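Local coordinates for protein carbamate kinase (Aeropyrum pernix, PDB 2E9Y) that probably catalyses the reversible transfer of a phosphoryl group between ATP and carbamate, acting as a dimeric carbamate kinase, at residues 14-19 and 56-61; 84-89 and 195-200; 99-102 and 107-110; 109-114 and 180-185; 280-285 and 293-298. All coordinates share one frame; numbering follows the deposited sequence. Where two conformers were deposited one is given.

Contact 1: 14-19 and 56-61; sequences NAIAGP and GPQVGY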
# COMPACT_ATOMS: atom_id res chain seq x y z
N ASN A 14 0.89 -4.91 -19.76
CA ASN A 14 -0.25 -5.65 -20.31
C ASN A 14 -0.99 -6.50 -19.29
O ASN A 14 -2.10 -6.97 -19.55
CB ASN A 14 0.20 -6.52 -21.49
CG ASN A 14 1.10 -7.68 -21.07
OD1 ASN A 14 2.13 -7.48 -20.43
ND2 ASN A 14 0.70 -8.89 -21.44
N ALA A 15 -0.39 -6.71 -18.13
CA ALA A 15 -1.02 -7.52 -17.10
C ALA A 15 -1.86 -6.68 -16.14
O ALA A 15 -2.74 -7.22 -15.46
CB ALA A 15 0.04 -8.28 -16.31
N ILE A 16 -1.61 -5.38 -16.11
CA ILE A 16 -2.30 -4.48 -15.18
C ILE A 16 -3.29 -3.47 -15.75
O ILE A 16 -4.30 -3.17 -15.12
CB ILE A 16 -1.26 -3.69 -14.34
CG1 ILE A 16 -0.26 -4.66 -13.71
CG2 ILE A 16 -1.97 -2.88 -13.26
CD1 ILE A 16 -0.90 -5.72 -12.83
N ALA A 17 -3.01 -2.94 -16.93
CA ALA A 17 -3.74 -1.82 -17.51
C ALA A 17 -4.28 -2.18 -18.90
O ALA A 17 -3.84 -3.12 -19.54
CB ALA A 17 -2.79 -0.63 -17.62
N GLY A 18 -5.30 -1.42 -19.32
CA GLY A 18 -5.90 -1.71 -20.62
C GLY A 18 -5.05 -1.14 -21.76
O GLY A 18 -4.09 -0.40 -21.56
N PRO A 19 -5.40 -1.56 -22.99
CA PRO A 19 -4.77 -1.01 -24.17
C PRO A 19 -4.87 0.52 -24.15
O PRO A 19 -5.91 1.09 -23.87
CB PRO A 19 -5.51 -1.56 -25.39
CG PRO A 19 -6.34 -2.76 -24.94
CD PRO A 19 -6.39 -2.56 -23.35
N GLY A 56 4.30 2.29 -14.24
CA GLY A 56 4.42 3.49 -15.05
C GLY A 56 3.19 4.39 -15.17
O GLY A 56 3.20 5.53 -14.71
N PRO A 57 2.12 3.90 -15.82
CA PRO A 57 0.90 4.69 -15.98
C PRO A 57 0.27 5.09 -14.66
O PRO A 57 -0.26 6.20 -14.52
CB PRO A 57 -0.01 3.77 -16.79
CG PRO A 57 0.96 2.89 -17.53
CD PRO A 57 2.00 2.60 -16.50
N GLN A 58 0.34 4.18 -13.69
CA GLN A 58 -0.25 4.42 -12.38
C GLN A 58 0.44 5.51 -11.57
O GLN A 58 -0.22 6.40 -11.03
CB GLN A 58 -0.28 3.11 -11.57
CG GLN A 58 -1.16 2.02 -12.19
CD GLN A 58 -0.51 1.30 -13.36
OE1 GLN A 58 0.72 1.36 -13.54
NE2 GLN A 58 -1.31 0.62 -14.17
N VAL A 59 1.76 5.45 -11.48
CA VAL A 59 2.48 6.46 -10.72
C VAL A 59 2.39 7.80 -11.47
O VAL A 59 2.37 8.87 -10.86
CB VAL A 59 3.96 6.03 -10.45
CG1 VAL A 59 4.81 6.23 -11.70
CG2 VAL A 59 4.51 6.80 -9.27
N GLY A 60 2.29 7.73 -12.79
CA GLY A 60 2.16 8.96 -13.57
C GLY A 60 0.82 9.61 -13.29
O GLY A 60 0.73 10.83 -13.14
N TYR A 61 -0.22 8.79 -13.21
CA TYR A 61 -1.57 9.26 -12.93
C TYR A 61 -1.60 9.97 -11.58
O TYR A 61 -2.14 11.07 -11.45
CB TYR A 61 -2.55 8.08 -12.91
CG TYR A 61 -3.92 8.41 -12.35
CD1 TYR A 61 -4.86 9.13 -13.09
CD2 TYR A 61 -4.28 7.99 -11.06
CE1 TYR A 61 -6.12 9.42 -12.57
CE2 TYR A 61 -5.53 8.29 -10.53
CZ TYR A 61 -6.45 9.00 -11.29
OH TYR A 61 -7.70 9.27 -10.77

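Contact 2: 84-89 and 195-200; sequences MTQAWI and GGVPVV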
# COMPACT_ATOMS: atom_id res chain seq x y z
N MET A 84 1.97 4.02 -2.90
CA MET A 84 0.55 3.96 -3.20
C MET A 84 0.26 2.97 -4.32
O MET A 84 -0.67 2.18 -4.27
CB MET A 84 0.09 5.36 -3.61
CG MET A 84 -0.10 6.29 -2.41
SD MET A 84 -0.78 7.89 -2.88
CE MET A 84 -0.51 8.75 -1.33
N THR A 85 1.08 3.01 -5.38
CA THR A 85 0.84 2.10 -6.50
C THR A 85 1.05 0.64 -6.11
O THR A 85 0.48 -0.26 -6.74
CB THR A 85 1.74 2.42 -7.75
OG1 THR A 85 3.13 2.19 -7.44
CG2 THR A 85 1.55 3.86 -8.18
N GLN A 86 1.87 0.38 -5.10
CA GLN A 86 2.08 -1.00 -4.68
C GLN A 86 0.79 -1.55 -4.08
O GLN A 86 0.45 -2.71 -4.29
CB GLN A 86 3.24 -1.12 -3.67
CG GLN A 86 4.60 -0.74 -4.25
CD GLN A 86 5.77 -1.02 -3.30
OE1 GLN A 86 5.59 -1.18 -2.09
NE2 GLN A 86 6.98 -1.08 -3.86
N ALA A 87 0.06 -0.71 -3.35
CA ALA A 87 -1.20 -1.15 -2.75
C ALA A 87 -2.31 -1.19 -3.80
O ALA A 87 -3.14 -2.10 -3.81
CB ALA A 87 -1.59 -0.20 -1.62
N TRP A 88 -2.30 -0.20 -4.69
CA TRP A 88 -3.30 -0.10 -5.75
C TRP A 88 -3.22 -1.32 -6.68
O TRP A 88 -4.16 -2.12 -6.75
CB TRP A 88 -3.07 1.21 -6.52
CG TRP A 88 -3.86 1.44 -7.78
CD1 TRP A 88 -4.85 0.65 -8.31
CD2 TRP A 88 -3.69 2.54 -8.69
NE1 TRP A 88 -5.30 1.20 -9.50
CE2 TRP A 88 -4.61 2.35 -9.75
CE3 TRP A 88 -2.85 3.66 -8.71
CZ2 TRP A 88 -4.70 3.26 -10.82
CZ3 TRP A 88 -2.95 4.55 -9.77
CH2 TRP A 88 -3.87 4.35 -10.81
N ILE A 89 -2.09 -1.49 -7.35
CA ILE A 89 -1.92 -2.62 -8.26
C ILE A 89 -1.86 -3.95 -7.51
O ILE A 89 -2.44 -4.95 -7.95
CB ILE A 89 -0.65 -2.43 -9.12
CG1 ILE A 89 -0.74 -1.13 -9.93
CG2 ILE A 89 -0.49 -3.60 -10.08
CD1 ILE A 89 0.58 -0.70 -10.56
N GLY A 195 9.00 -1.64 -9.10
CA GLY A 195 10.46 -1.70 -8.99
C GLY A 195 10.92 -1.42 -7.56
O GLY A 195 12.10 -1.48 -7.22
N GLY A 196 9.95 -1.04 -6.70
CA GLY A 196 10.27 -0.81 -5.30
C GLY A 196 10.39 0.69 -4.97
O GLY A 196 10.61 1.53 -5.83
N VAL A 197 10.21 1.00 -3.67
CA VAL A 197 10.47 2.35 -3.17
C VAL A 197 11.97 2.57 -2.90
O VAL A 197 12.58 1.93 -2.05
CB VAL A 197 9.67 2.51 -1.88
CG1 VAL A 197 9.94 3.88 -1.26
CG2 VAL A 197 8.19 2.37 -2.16
N PRO A 198 12.62 3.48 -3.66
CA PRO A 198 14.03 3.74 -3.49
C PRO A 198 14.36 4.45 -2.21
O PRO A 198 13.79 5.48 -1.85
CB PRO A 198 14.51 4.66 -4.61
CG PRO A 198 13.38 4.80 -5.60
CD PRO A 198 12.11 4.30 -4.76
N VAL A 199 15.34 3.88 -1.54
CA VAL A 199 15.93 4.54 -0.42
C VAL A 199 17.44 4.50 -0.54
O VAL A 199 18.02 3.71 -1.28
CB VAL A 199 15.49 3.78 0.83
CG1 VAL A 199 13.97 3.84 0.95
CG2 VAL A 199 15.92 2.33 0.71
N VAL A 200 18.09 5.46 0.16
CA VAL A 200 19.56 5.47 0.22
C VAL A 200 20.02 5.40 1.67
O VAL A 200 19.32 5.81 2.59
CB VAL A 200 20.06 6.78 -0.42
CG1 VAL A 200 19.70 6.81 -1.91
CG2 VAL A 200 19.44 7.97 0.27

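Contact 3: 99-102 and 107-110; sequences EELR and NVLV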
# COMPACT_ATOMS: atom_id res chain seq x y z
N GLU A 99 -9.49 -14.93 -5.92
CA GLU A 99 -10.80 -15.32 -6.43
C GLU A 99 -10.68 -16.48 -7.42
O GLU A 99 -11.48 -17.42 -7.40
CB GLU A 99 -11.47 -14.13 -7.12
CG GLU A 99 -12.86 -14.42 -7.65
CD GLU A 99 -13.49 -13.20 -8.29
OE1 GLU A 99 -13.56 -12.14 -7.62
OE2 GLU A 99 -13.90 -13.29 -9.46
N GLU A 100 -9.67 -16.41 -8.29
CA GLU A 100 -9.46 -17.45 -9.28
C GLU A 100 -9.08 -18.78 -8.63
O GLU A 100 -9.65 -19.82 -8.96
CB GLU A 100 -8.36 -17.04 -10.26
CG GLU A 100 -8.10 -18.04 -11.38
CD GLU A 100 -9.35 -18.40 -12.15
OE1 GLU A 100 -10.10 -17.47 -12.54
OE2 GLU A 100 -9.59 -19.60 -12.39
N LEU A 101 -8.13 -18.74 -7.70
CA LEU A 101 -7.70 -19.95 -7.02
C LEU A 101 -8.86 -20.58 -6.26
O LEU A 101 -8.98 -21.80 -6.19
CB LEU A 101 -6.55 -19.63 -6.06
CG LEU A 101 -5.27 -19.13 -6.74
CD1 LEU A 101 -4.27 -18.66 -5.70
CD2 LEU A 101 -4.67 -20.24 -7.59
N ARG A 102 -9.71 -19.73 -5.69
CA ARG A 102 -10.88 -20.18 -4.94
C ARG A 102 -11.84 -20.89 -5.88
O ARG A 102 -12.39 -21.95 -5.56
CB ARG A 102 -11.57 -18.98 -4.30
CG ARG A 102 -12.75 -19.30 -3.42
CD ARG A 102 -13.47 -18.01 -3.09
NE ARG A 102 -12.53 -16.98 -2.67
CZ ARG A 102 -12.62 -15.70 -2.99
NH1 ARG A 102 -13.63 -15.27 -3.74
NH2 ARG A 102 -11.71 -14.84 -2.57
N ASN A 107 -8.09 -22.46 -1.52
CA ASN A 107 -8.34 -21.32 -0.65
C ASN A 107 -7.04 -20.82 -0.02
O ASN A 107 -6.59 -21.34 1.00
CB ASN A 107 -9.34 -21.69 0.45
CG ASN A 107 -10.69 -22.11 -0.12
OD1 ASN A 107 -11.28 -21.40 -0.93
ND2 ASN A 107 -11.17 -23.27 0.31
N VAL A 108 -6.44 -19.81 -0.65
CA VAL A 108 -5.20 -19.24 -0.17
C VAL A 108 -5.24 -17.71 -0.23
O VAL A 108 -5.92 -17.14 -1.08
CB VAL A 108 -3.99 -19.71 -1.00
CG1 VAL A 108 -3.86 -21.22 -0.92
CG2 VAL A 108 -4.16 -19.27 -2.44
N LEU A 109 -4.53 -17.07 0.69
CA LEU A 109 -4.48 -15.62 0.71
C LEU A 109 -3.17 -15.19 0.07
O LEU A 109 -2.13 -15.80 0.29
CB LEU A 109 -4.58 -15.10 2.16
CG LEU A 109 -5.95 -15.25 2.84
CD1 LEU A 109 -5.88 -14.77 4.29
CD2 LEU A 109 -7.00 -14.44 2.08
N VAL A 110 -3.23 -14.13 -0.73
CA VAL A 110 -2.06 -13.61 -1.42
C VAL A 110 -1.60 -12.31 -0.77
O VAL A 110 -2.29 -11.29 -0.85
CB VAL A 110 -2.39 -13.33 -2.90
CG1 VAL A 110 -1.20 -12.66 -3.58
CG2 VAL A 110 -2.75 -14.62 -3.60
O HOH W 1 -12.78 -23.02 -2.58

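Contact 4: 109-114 and 180-185; sequences LVPVVI and AEASAE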
# COMPACT_ATOMS: atom_id res chain seq x y z
N LEU A 109 -4.53 -17.07 0.69
CA LEU A 109 -4.48 -15.62 0.71
C LEU A 109 -3.17 -15.19 0.07
O LEU A 109 -2.13 -15.80 0.29
CB LEU A 109 -4.58 -15.10 2.16
CG LEU A 109 -5.95 -15.25 2.84
CD1 LEU A 109 -5.88 -14.77 4.29
CD2 LEU A 109 -7.00 -14.44 2.08
N VAL A 110 -3.23 -14.13 -0.73
CA VAL A 110 -2.06 -13.61 -1.42
C VAL A 110 -1.60 -12.31 -0.77
O VAL A 110 -2.29 -11.29 -0.85
CB VAL A 110 -2.39 -13.33 -2.90
CG1 VAL A 110 -1.20 -12.66 -3.58
CG2 VAL A 110 -2.75 -14.62 -3.60
N PRO A 111 -0.43 -12.33 -0.12
CA PRO A 111 0.04 -11.09 0.51
C PRO A 111 0.65 -10.13 -0.49
O PRO A 111 1.14 -10.54 -1.55
CB PRO A 111 1.09 -11.60 1.50
CG PRO A 111 1.70 -12.76 0.73
CD PRO A 111 0.46 -13.46 0.18
N VAL A 112 0.60 -8.84 -0.16
CA VAL A 112 1.20 -7.79 -0.98
C VAL A 112 2.25 -7.18 -0.06
O VAL A 112 1.93 -6.62 0.99
CB VAL A 112 0.17 -6.70 -1.38
CG1 VAL A 112 0.87 -5.55 -2.09
CG2 VAL A 112 -0.88 -7.30 -2.30
N VAL A 113 3.52 -7.30 -0.43
CA VAL A 113 4.58 -6.77 0.42
C VAL A 113 5.03 -5.38 -0.01
O VAL A 113 5.49 -5.20 -1.13
CB VAL A 113 5.81 -7.71 0.43
CG1 VAL A 113 6.84 -7.21 1.44
CG2 VAL A 113 5.39 -9.14 0.76
N ILE A 114 4.87 -4.41 0.89
CA ILE A 114 5.36 -3.08 0.58
C ILE A 114 6.87 -3.16 0.60
O ILE A 114 7.46 -3.62 1.55
CB ILE A 114 4.87 -2.10 1.65
CG1 ILE A 114 3.33 -1.99 1.71
CG2 ILE A 114 5.43 -0.69 1.39
CD1 ILE A 114 2.71 -1.71 0.34
N ALA A 180 10.67 -13.18 1.61
CA ALA A 180 11.00 -14.60 1.79
C ALA A 180 10.03 -15.26 2.77
O ALA A 180 9.58 -16.38 2.55
CB ALA A 180 12.43 -14.74 2.29
N GLU A 181 9.72 -14.56 3.86
CA GLU A 181 8.81 -15.09 4.86
C GLU A 181 7.42 -15.29 4.26
O GLU A 181 6.76 -16.30 4.50
CB GLU A 181 8.73 -14.13 6.05
CG GLU A 181 9.97 -14.15 6.93
CD GLU A 181 10.07 -12.95 7.84
OE1 GLU A 181 9.02 -12.36 8.17
OE2 GLU A 181 11.20 -12.59 8.24
N ALA A 182 6.98 -14.31 3.46
CA ALA A 182 5.67 -14.40 2.82
C ALA A 182 5.63 -15.59 1.88
O ALA A 182 4.62 -16.29 1.80
CB ALA A 182 5.38 -13.11 2.05
N SER A 183 6.73 -15.81 1.17
CA SER A 183 6.83 -16.91 0.21
C SER A 183 6.77 -18.28 0.90
O SER A 183 6.26 -19.25 0.34
CB SER A 183 8.13 -16.80 -0.59
OG SER A 183 8.13 -17.69 -1.68
N ALA A 184 7.31 -18.34 2.11
CA ALA A 184 7.29 -19.59 2.86
C ALA A 184 5.86 -19.93 3.25
O ALA A 184 5.50 -21.10 3.36
CB ALA A 184 8.16 -19.46 4.11
N GLU A 185 5.04 -18.90 3.44
CA GLU A 185 3.65 -19.10 3.85
C GLU A 185 2.63 -19.19 2.71
O GLU A 185 1.55 -19.76 2.89
CB GLU A 185 3.23 -17.98 4.81
CG GLU A 185 3.96 -17.99 6.14
CD GLU A 185 3.67 -19.25 6.94
OE1 GLU A 185 2.48 -19.52 7.23
OE2 GLU A 185 4.63 -19.97 7.29

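Contact 5: 280-285 and 293-298; sequences EAAISF and AVIGSL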
# COMPACT_ATOMS: atom_id res chain seq x y z
N GLU A 280 19.23 -7.20 -19.89
CA GLU A 280 20.25 -6.92 -18.88
C GLU A 280 19.92 -7.68 -17.60
O GLU A 280 20.79 -8.29 -16.98
CB GLU A 280 20.31 -5.42 -18.57
CG GLU A 280 21.51 -5.03 -17.71
CD GLU A 280 21.43 -3.60 -17.21
OE1 GLU A 280 21.06 -2.71 -18.00
OE2 GLU A 280 21.77 -3.37 -16.03
N ALA A 281 18.64 -7.64 -17.22
CA ALA A 281 18.16 -8.32 -16.01
C ALA A 281 18.38 -9.83 -16.11
O ALA A 281 18.87 -10.46 -15.17
CB ALA A 281 16.68 -8.02 -15.81
N ALA A 282 18.00 -10.41 -17.24
CA ALA A 282 18.16 -11.84 -17.45
C ALA A 282 19.63 -12.25 -17.36
O ALA A 282 19.97 -13.23 -16.69
CB ALA A 282 17.59 -12.24 -18.81
N ILE A 283 20.49 -11.50 -18.03
CA ILE A 283 21.93 -11.78 -18.01
C ILE A 283 22.48 -11.72 -16.59
O ILE A 283 23.23 -12.60 -16.16
CB ILE A 283 22.71 -10.79 -18.89
CG1 ILE A 283 22.38 -11.02 -20.36
CG2 ILE A 283 24.21 -10.94 -18.64
CD1 ILE A 283 22.95 -9.97 -21.31
N SER A 284 22.10 -10.67 -15.85
CA SER A 284 22.58 -10.51 -14.48
C SER A 284 22.21 -11.71 -13.61
O SER A 284 23.02 -12.17 -12.80
CB SER A 284 21.99 -9.23 -13.87
OG SER A 284 22.42 -9.05 -12.53
N PHE A 285 21.00 -12.21 -13.78
CA PHE A 285 20.54 -13.35 -12.99
C PHE A 285 21.42 -14.56 -13.29
O PHE A 285 21.88 -15.24 -12.37
CB PHE A 285 19.09 -13.68 -13.32
CG PHE A 285 18.53 -14.82 -12.52
CD1 PHE A 285 18.28 -14.67 -11.16
CD2 PHE A 285 18.29 -16.06 -13.11
CE1 PHE A 285 17.79 -15.73 -10.40
CE2 PHE A 285 17.80 -17.13 -12.36
CZ PHE A 285 17.55 -16.96 -11.01
N ALA A 293 17.35 -17.99 -17.00
CA ALA A 293 16.35 -16.94 -16.87
C ALA A 293 15.59 -17.03 -18.19
O ALA A 293 16.16 -17.43 -19.20
CB ALA A 293 17.01 -15.58 -16.73
N VAL A 294 14.32 -16.67 -18.19
CA VAL A 294 13.56 -16.73 -19.43
C VAL A 294 12.71 -15.48 -19.64
O VAL A 294 12.15 -14.92 -18.70
CB VAL A 294 12.66 -17.99 -19.46
CG1 VAL A 294 11.69 -17.98 -18.28
CG2 VAL A 294 11.93 -18.08 -20.78
N ILE A 295 12.65 -15.03 -20.89
CA ILE A 295 11.88 -13.85 -21.26
C ILE A 295 10.84 -14.30 -22.29
O ILE A 295 11.20 -14.83 -23.35
CB ILE A 295 12.77 -12.76 -21.88
CG1 ILE A 295 13.80 -12.29 -20.85
CG2 ILE A 295 11.91 -11.59 -22.35
CD1 ILE A 295 14.87 -11.38 -21.42
N GLY A 296 9.57 -14.10 -21.97
CA GLY A 296 8.53 -14.52 -22.90
C GLY A 296 7.24 -13.73 -22.81
O GLY A 296 7.17 -12.70 -22.14
N SER A 297 6.22 -14.25 -23.48
CA SER A 297 4.90 -13.63 -23.53
C SER A 297 4.02 -14.02 -22.34
O SER A 297 4.05 -15.16 -21.88
CB SER A 297 4.20 -14.04 -24.83
OG SER A 297 2.90 -13.51 -24.92
N LEU A 298 3.24 -13.06 -21.84
CA LEU A 298 2.34 -13.32 -20.72
C LEU A 298 1.37 -14.42 -21.12
O LEU A 298 1.06 -15.31 -20.34
CB LEU A 298 1.55 -12.05 -20.36
CG LEU A 298 0.37 -12.20 -19.38
CD1 LEU A 298 0.86 -12.72 -18.04
CD2 LEU A 298 -0.32 -10.85 -19.21

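Contact 1: 14-19 and 56-61
Gln58 sets the end of its amide against two aliphatic groups, the CG2 methyl of Ile16 and the CB of Ala17. The atom modelled as NE2 is 3.7 Å from Ile16 CG2, and the same NE2 stands 4.0 Å from Ala17 CB; which of the two amide atoms really points here is doubtful, so the touch is best taken as packing of a flat group on methyls. No hydrogen bond crosses between 14-19 and 56-61. The glutamine leaves the first turn of its helix and folds at its second torsion (chi2 79°), which turns the amide across the isoleucine: the two side chains meet at about a right angle. Ile16 splits its branches. CG2 lies anti to the backbone N and faces the glutamine, while the other branch leads away from Gln58 and its CD1 reaches Ile89; the side chain also packs on Leu93 of helix 78-103 and Val32 of helix 25-44. Gln58 in turn rests on Trp88 and Ile89, so helix 78-103 lines one side of both residues.

The backbones stay well apart, their closest CA atoms being Ala17 CA and Pro57 CA at 8.1 Å. One turn further along the same helix, Tyr61 OH is hydrogen-bonded to Pro74 O of the second subunit. The two segments follow the neighbouring parallel strands 6-10 and 48-52, joined by helix 25-44 in a beta-alpha-beta crossover, and the contact therefore sits beyond the C-terminal strand ends, the edge of the sheet where the amino acid kinase fold generally places its active site.

Contact 2: 84-89 and 195-200
Gln86 reaches out from its helix and lays its amide nitrogen against the backbone of the bend that leads into strand 197-201. NE2 of Gln86 is 3.6 Å from Gly196 CA and, a little further along, Gln86 NE2 is 3.8 Å from Val197 N; the CG2 methyl of Val197 closes the same spot, 4.0 Å from that NE2. All of this is packing, with no hydrogen bond between the two segments. The grip on the amide comes from the next shell: NE2 donates to Gly193 O, and OE1 accepts from Ser115 N. Held at both ends, the buried amide is fixed in its rotation and its polar atoms have partners. Its carbon chain is extended past CG (chi2 -173°), which is how the amide gets from the helix surface to the sheet.

Gly196 has a positive phi of 102°, and the chain turns there before Val197 joins Ser115 and Val117 by backbone hydrogen bonds. Val197 also leans on Tyr79 and Thr82 of helix 78-103, and on Leu91 of the second subunit. Helix 78-103 thus lies on the face of the sheet, running back along strand 112-119, with the start of strand 197-201 beside its early turns, helix 56-67 against another side and its second-subunit counterpart at Ala87.

Contact 3: 99-102 and 107-110
The guanidinium of Arg102 and the amide of Asn107 lie in nearly parallel planes, 18° apart, but they do not stack. What touches is the amide oxygen and the arginine's aliphatic stem: Asn107 OD1 is 3.6 Å from Arg102 CG, and the two side chains cross at about a right angle. One face of the guanidinium lies over its own helix, with Glu99 CA 3.8 Å above the plane and offset toward the rim. A bend at chi3 (-47°) folds the arginine back over that turn. At the amide's oxygen end a water bridges the segments, donating to Asn107 OD1 at 2.8 Å and more distantly to Arg102 O at 3.2 Å, a carbonyl in the last turn of helix 78-103.

Beside this polar strip Leu101 turns inward. Its CD1 methyl presses on CG2 of Val108 at 3.3 Å, tighter than usual for two carbons, and the pair meets at a slant. Leu101 also packs on Ala40 and Leu43 of helix 25-44, which places it on the buried side of the turn. Arg102 also lies against Gly205 of the second subunit.

Here helix 78-103 ends and the chain doubles back toward strand 112-119. The chemistry divides accordingly: an apolar pair joins Leu101 to Val108, while the polar link between Arg102 and Asn107 runs through a water, and the segments share no direct hydrogen bond.

Contact 4: 109-114 and 180-185
Ala182 points its CB into the angle between Pro111, just before strand 112-119, and Val113 within it, which both point toward the helix. This is helix-on-sheet packing in the three-layer alpha/beta sandwich of the amino acid kinase fold: helix 176-185 lies on one face of the sheet, helix 78-103 on the other. The proline presents its ring to the helix through CG, 3.9 Å from Ala182 CB. Val113, two residues further on, offers a single methyl, so the alanine meets a ring atom and a branch tip next to each other. Between them Val112 points away and packs on Lys94 of helix 78-103 and on Ile114 of the second subunit.

Because Ala182 is so short, the helix can come close to the strand: Pro111 CA and Ala182 CA are 6.9 Å apart. The same methyl also packs on Val189 of strand 188-191, the parallel neighbour to which Pro111 and Val113 bind through backbone hydrogen bonds with Val190. Nothing polar passes between the two segments, and the contact lies near the surface of the subunit. Val113 stands with CG1 anti to its backbone N (chi1 -174°), and this leaves the other branch, CG2, facing the helix 4.2 Å from Ala182 CB.

Contact 5: 280-285 and 293-298
Phe285 approaches Ala293 from the last of the helix turns in the contact. Its CB is 4.4 Å from Ala293 CB, already near the strand. CG then sets off anti to the backbone N (chi1 -178°), which carries the ring to the start of strand 293-297. CD2 makes the closest approach, 3.9 Å from Ala293 CB, with the methyl oblique to the ring plane. One atom further out the ring is drawing off again, CE2 of Phe285 being 4.7 Å from Ala293 CB. The side chain also packs on Ser221, Ala224 and Thr225 of helix 216-226 and on Leu232 of strand 231-236.

Helix 275-289 here covers the sheet of the alpha/beta sandwich and leads through a short turn into strand 293-297. The two run almost antiparallel, at 162°, with axes 8.1 Å apart at closest. The strand pairs in parallel with 231-236 and antiparallel with 311-314, so it sits inside the sheet with its helix-facing residues buried.

Such a short spacing goes with small side chains. Ala282 faces Ala293 methyl to methyl, CB to CB 4.0 Å, and its carbonyl oxygen also nears that methyl, with Ala282 O 3.8 Å from Ala293 CB. Two residues along the strand, Ile295 points the same way with its chain extended (chi2 171°) and sets CD1 3.9 Å from Ala282 CB.

Contacts 2 and 3 both use helix 78-103, contact 4 uses the strand after it, and contact 1 packs on it. Contact 1 closes first along the chain and touches contact 2, their centres 14 Å apart, where Ile16 and Gln58 meet Ile89. Contact 2 spans 84-200, and contacts 3 and 4 fall within that span, sharing Leu109 and Val110. Contacts 2 and 4 use neighbouring strands of the main sheet, and with contact 3 they also reach the second subunit, so this part of the fold also lies at the dimer interface, which contact 1 reaches through Tyr61. Contact 5 comes last, about 21 Å from contact 1 between centres, touching it only through Leu298; it belongs to the same sheet but has no contact with the other subunit.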